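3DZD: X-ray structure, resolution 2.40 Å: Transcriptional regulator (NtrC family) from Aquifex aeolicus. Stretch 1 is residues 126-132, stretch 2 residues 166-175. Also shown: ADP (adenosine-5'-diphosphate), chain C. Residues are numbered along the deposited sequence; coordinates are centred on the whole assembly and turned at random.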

# COMPACT_ATOMS: atom_id res chain seq x y z
N GLN A 126 6.34 4.54 -4.78
CA GLN A 126 7.27 5.39 -5.50
C GLN A 126 6.69 6.78 -5.77
O GLN A 126 7.41 7.71 -6.12
CB GLN A 126 7.67 4.74 -6.83
CG GLN A 126 6.49 4.48 -7.76
CD GLN A 126 6.93 4.06 -9.16
OE1 GLN A 126 8.09 3.72 -9.38
NE2 GLN A 126 5.99 4.09 -10.10
N GLU A 127 5.38 6.89 -5.61
CA GLU A 127 4.65 8.14 -5.84
C GLU A 127 5.46 9.40 -5.54
O GLU A 127 6.11 9.50 -4.50
CB GLU A 127 3.38 8.16 -4.98
CG GLU A 127 2.79 9.54 -4.78
CD GLU A 127 2.33 9.78 -3.36
OE1 GLU A 127 2.79 9.04 -2.46
OE2 GLU A 127 1.53 10.70 -3.14
N GLU A 128 5.43 10.36 -6.46
CA GLU A 128 5.93 11.70 -6.19
C GLU A 128 4.76 12.55 -5.75
O GLU A 128 3.60 12.26 -6.07
CB GLU A 128 6.58 12.33 -7.42
CG GLU A 128 7.95 11.78 -7.78
CD GLU A 128 7.89 10.70 -8.84
OE1 GLU A 128 6.77 10.26 -9.18
OE2 GLU A 128 8.96 10.29 -9.34
N ILE A 129 5.04 13.61 -5.00
CA ILE A 129 3.99 14.50 -4.53
C ILE A 129 4.13 15.88 -5.16
O ILE A 129 5.18 16.50 -5.07
CB ILE A 129 4.02 14.65 -3.00
CG1 ILE A 129 3.70 13.31 -2.33
CG2 ILE A 129 3.02 15.69 -2.54
CD1 ILE A 129 3.99 13.32 -0.85
N GLU A 130 3.06 16.33 -5.80
CA GLU A 130 3.06 17.64 -6.44
C GLU A 130 2.65 18.72 -5.46
O GLU A 130 1.57 18.67 -4.87
CB GLU A 130 2.10 17.64 -7.64
CG GLU A 130 2.32 16.49 -8.61
CD GLU A 130 3.43 16.76 -9.61
OE1 GLU A 130 3.92 17.91 -9.66
OE2 GLU A 130 3.80 15.82 -10.36
N PHE A 131 3.52 19.70 -5.27
CA PHE A 131 3.23 20.81 -4.40
C PHE A 131 3.52 22.09 -5.15
O PHE A 131 4.62 22.63 -5.07
CB PHE A 131 4.08 20.73 -3.14
CG PHE A 131 3.73 21.75 -2.12
CD1 PHE A 131 4.67 22.17 -1.18
CD2 PHE A 131 2.47 22.32 -2.09
CE1 PHE A 131 4.35 23.11 -0.23
CE2 PHE A 131 2.13 23.27 -1.15
CZ PHE A 131 3.08 23.67 -0.22
N VAL A 132 2.54 22.56 -5.90
CA VAL A 132 2.78 23.62 -6.87
C VAL A 132 2.63 25.02 -6.26
O VAL A 132 1.68 25.28 -5.53
CB VAL A 132 1.86 23.47 -8.09
CG1 VAL A 132 2.04 24.65 -9.03
CG2 VAL A 132 2.16 22.17 -8.79
N GLU A 166 -3.02 18.63 3.64
CA GLU A 166 -2.64 17.23 3.58
C GLU A 166 -1.37 17.00 2.74
O GLU A 166 -0.52 16.17 3.08
CB GLU A 166 -3.78 16.35 3.06
CG GLU A 166 -3.33 14.93 2.72
CD GLU A 166 -4.47 13.96 2.44
OE1 GLU A 166 -5.54 14.05 3.09
OE2 GLU A 166 -4.28 13.08 1.57
N ILE A 167 -1.24 17.73 1.65
CA ILE A 167 -0.03 17.64 0.84
C ILE A 167 1.20 17.95 1.68
O ILE A 167 2.20 17.24 1.60
CB ILE A 167 -0.03 18.60 -0.34
CG1 ILE A 167 -1.10 18.20 -1.36
CG2 ILE A 167 1.34 18.61 -0.98
CD1 ILE A 167 -1.02 18.97 -2.66
N VAL A 168 1.13 19.01 2.47
CA VAL A 168 2.27 19.40 3.28
C VAL A 168 2.60 18.28 4.27
O VAL A 168 3.77 17.95 4.48
CB VAL A 168 2.01 20.72 4.03
CG1 VAL A 168 3.20 21.05 4.92
CG2 VAL A 168 1.73 21.85 3.06
N ALA A 169 1.56 17.71 4.86
CA ALA A 169 1.70 16.61 5.81
C ALA A 169 2.39 15.38 5.20
O ALA A 169 3.28 14.79 5.82
CB ALA A 169 0.34 16.24 6.39
N ARG A 170 2.00 15.00 3.99
CA ARG A 170 2.66 13.89 3.28
C ARG A 170 4.11 14.22 2.95
O ARG A 170 4.99 13.36 3.05
CB ARG A 170 1.92 13.52 2.00
CG ARG A 170 0.63 12.75 2.26
CD ARG A 170 -0.04 12.33 0.97
NE ARG A 170 -1.35 11.73 1.26
CZ ARG A 170 -1.52 10.48 1.69
NH1 ARG A 170 -0.46 9.68 1.85
NH2 ARG A 170 -2.74 10.02 1.94
N LEU A 171 4.34 15.46 2.55
CA LEU A 171 5.70 15.90 2.28
C LEU A 171 6.53 15.71 3.52
O LEU A 171 7.62 15.14 3.46
CB LEU A 171 5.72 17.37 1.83
CG LEU A 171 5.17 17.58 0.42
CD1 LEU A 171 5.20 19.06 0.02
CD2 LEU A 171 5.94 16.74 -0.60
N ILE A 172 6.02 16.19 4.65
CA ILE A 172 6.73 16.10 5.93
C ILE A 172 7.06 14.65 6.26
O ILE A 172 8.19 14.33 6.62
CB ILE A 172 5.91 16.73 7.09
CG1 ILE A 172 5.88 18.26 6.98
CG2 ILE A 172 6.46 16.29 8.44
CD1 ILE A 172 4.85 18.91 7.88
N HIS A 173 6.07 13.77 6.14
CA HIS A 173 6.28 12.35 6.38
C HIS A 173 7.39 11.83 5.47
O HIS A 173 8.38 11.26 5.94
CB HIS A 173 4.98 11.58 6.15
CG HIS A 173 5.15 10.09 6.19
ND1 HIS A 173 5.44 9.41 7.35
CD2 HIS A 173 5.08 9.16 5.21
CE1 HIS A 173 5.54 8.12 7.09
NE2 HIS A 173 5.32 7.94 5.80
N ARG A 174 7.22 12.04 4.17
CA ARG A 174 8.22 11.68 3.17
C ARG A 174 9.65 12.07 3.58
O ARG A 174 10.55 11.24 3.53
CB ARG A 174 7.88 12.34 1.84
CG ARG A 174 8.74 11.88 0.68
CD ARG A 174 8.41 10.45 0.30
NE ARG A 174 6.97 10.26 0.09
CZ ARG A 174 6.37 10.36 -1.09
NH1 ARG A 174 7.09 10.65 -2.17
NH2 ARG A 174 5.06 10.17 -1.20
N TYR A 175 9.84 13.32 3.97
CA TYR A 175 11.17 13.83 4.32
C TYR A 175 11.65 13.35 5.69
O TYR A 175 12.86 13.26 5.92
CB TYR A 175 11.19 15.37 4.29
CG TYR A 175 11.01 15.96 2.90
CD1 TYR A 175 10.10 15.41 2.01
CD2 TYR A 175 11.74 17.07 2.49
CE1 TYR A 175 9.92 15.95 0.74
CE2 TYR A 175 11.56 17.62 1.23
CZ TYR A 175 10.65 17.05 0.36
OH TYR A 175 10.46 17.58 -0.90
PB ADP C . -6.95 20.68 2.67
O1B ADP C . -6.16 19.44 3.03
O2B ADP C . -8.37 20.69 3.19
O3B ADP C . -6.25 21.97 2.96
PA ADP C . -6.70 19.53 0.02
O1A ADP C . -5.22 19.58 -0.27
O2A ADP C . -7.27 18.21 0.50
O3A ADP C . -7.06 20.73 1.05
O5' ADP C . -7.50 19.95 -1.31
C5' ADP C . -6.80 20.46 -2.45
C4' ADP C . -6.94 19.55 -3.65
O4' ADP C . -6.08 20.08 -4.65
C3' ADP C . -6.37 18.18 -3.36
O3' ADP C . -6.85 17.25 -4.34
C2' ADP C . -4.88 18.31 -3.60
O2' ADP C . -4.47 17.11 -4.25
C1' ADP C . -4.79 19.45 -4.58
N9 ADP C . -3.80 20.46 -4.16
C8 ADP C . -3.93 21.29 -3.10
N7 ADP C . -2.87 22.12 -2.99
C5 ADP C . -2.04 21.83 -4.00
C6 ADP C . -0.73 22.34 -4.46
N6 ADP C . -0.10 23.35 -3.80
N1 ADP C . -0.20 21.78 -5.57
C2 ADP C . -0.83 20.79 -6.22
N3 ADP C . -2.02 20.27 -5.86
C4 ADP C . -2.66 20.75 -4.78

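An extended, irregular segment lies along one side of a helix in a mainly apolar contact, pinned at one end by an arginine and bordered at the other by the adenine of ADP. The segment is neither helix nor strand, yet from Glu127 to Val132 its side chains alternate: the CA-to-CB bonds of Glu127, Ile129 and Phe131 point toward the helix, those of Glu128, Glu130 and Val132 away. On the helix, Ile167, Arg170, Leu171 and Arg174 point back; their spacing of three and four residues places them on one face, and i to i+4 backbone hydrogen bonds, such as Arg174 N to Arg170 O at 2.8 Å, keep that face regular.

Ile129 is the centre of the contact and the residue most covered by the other stretch. Its CG2 lies 3.7 Å from CG2 of Ile167 and 3.7 Å from CD2 of Leu171, while its CD1 reaches CB of Arg170 at 3.5 Å. Branching at CB suits it to this place, because its two branches spread along the helix, CG2 reaching Ile167, CD1 reaching Arg170, and both methyls lying near Leu171. Phe131 extends the apolar patch. Its CD1 is 3.4 Å from CD1 of Leu171, its CD2 4.0 Å from CG2 of Ile167 and its CZ 4.0 Å from CG2 of Val168, so one broad ring meets three aliphatic side chains. Ile167 and Leu171 each touch both Ile129 and Phe131; without polar groups on their side chains, they can be buried here at no cost in lost hydrogen bonds.

Arg174 closes the end of the contact near Glu127. Its NH1 donates a hydrogen bond to the backbone O of Glu127 at 2.8 Å, and its NH2 forms a salt bridge with Glu127 OE1, also at 2.8 Å, although the hydrogen bond within that pair is weak. CD1 of Ile129 sits over one face of the guanidinium, 3.3 Å from Arg174 NH2. A flat, charged group suits this exposed border: its edge can donate hydrogen bonds while its face accepts an apolar neighbour. Glu127 is poorly ordered, however, so the details of its carboxylate deserve caution.

At the other end, Val132 N donates to ADP N1 at 2.9 Å, and ADP N6 donates to Val132 O at 3.1 Å. These bonds use the backbone, so they make no demand on the valine side chain, whose CA-to-CB bond points away from the helix. CD1 of Ile167 approaches ADP C4 at 3.2 Å, so this isoleucine borders both the segment and the nucleotide.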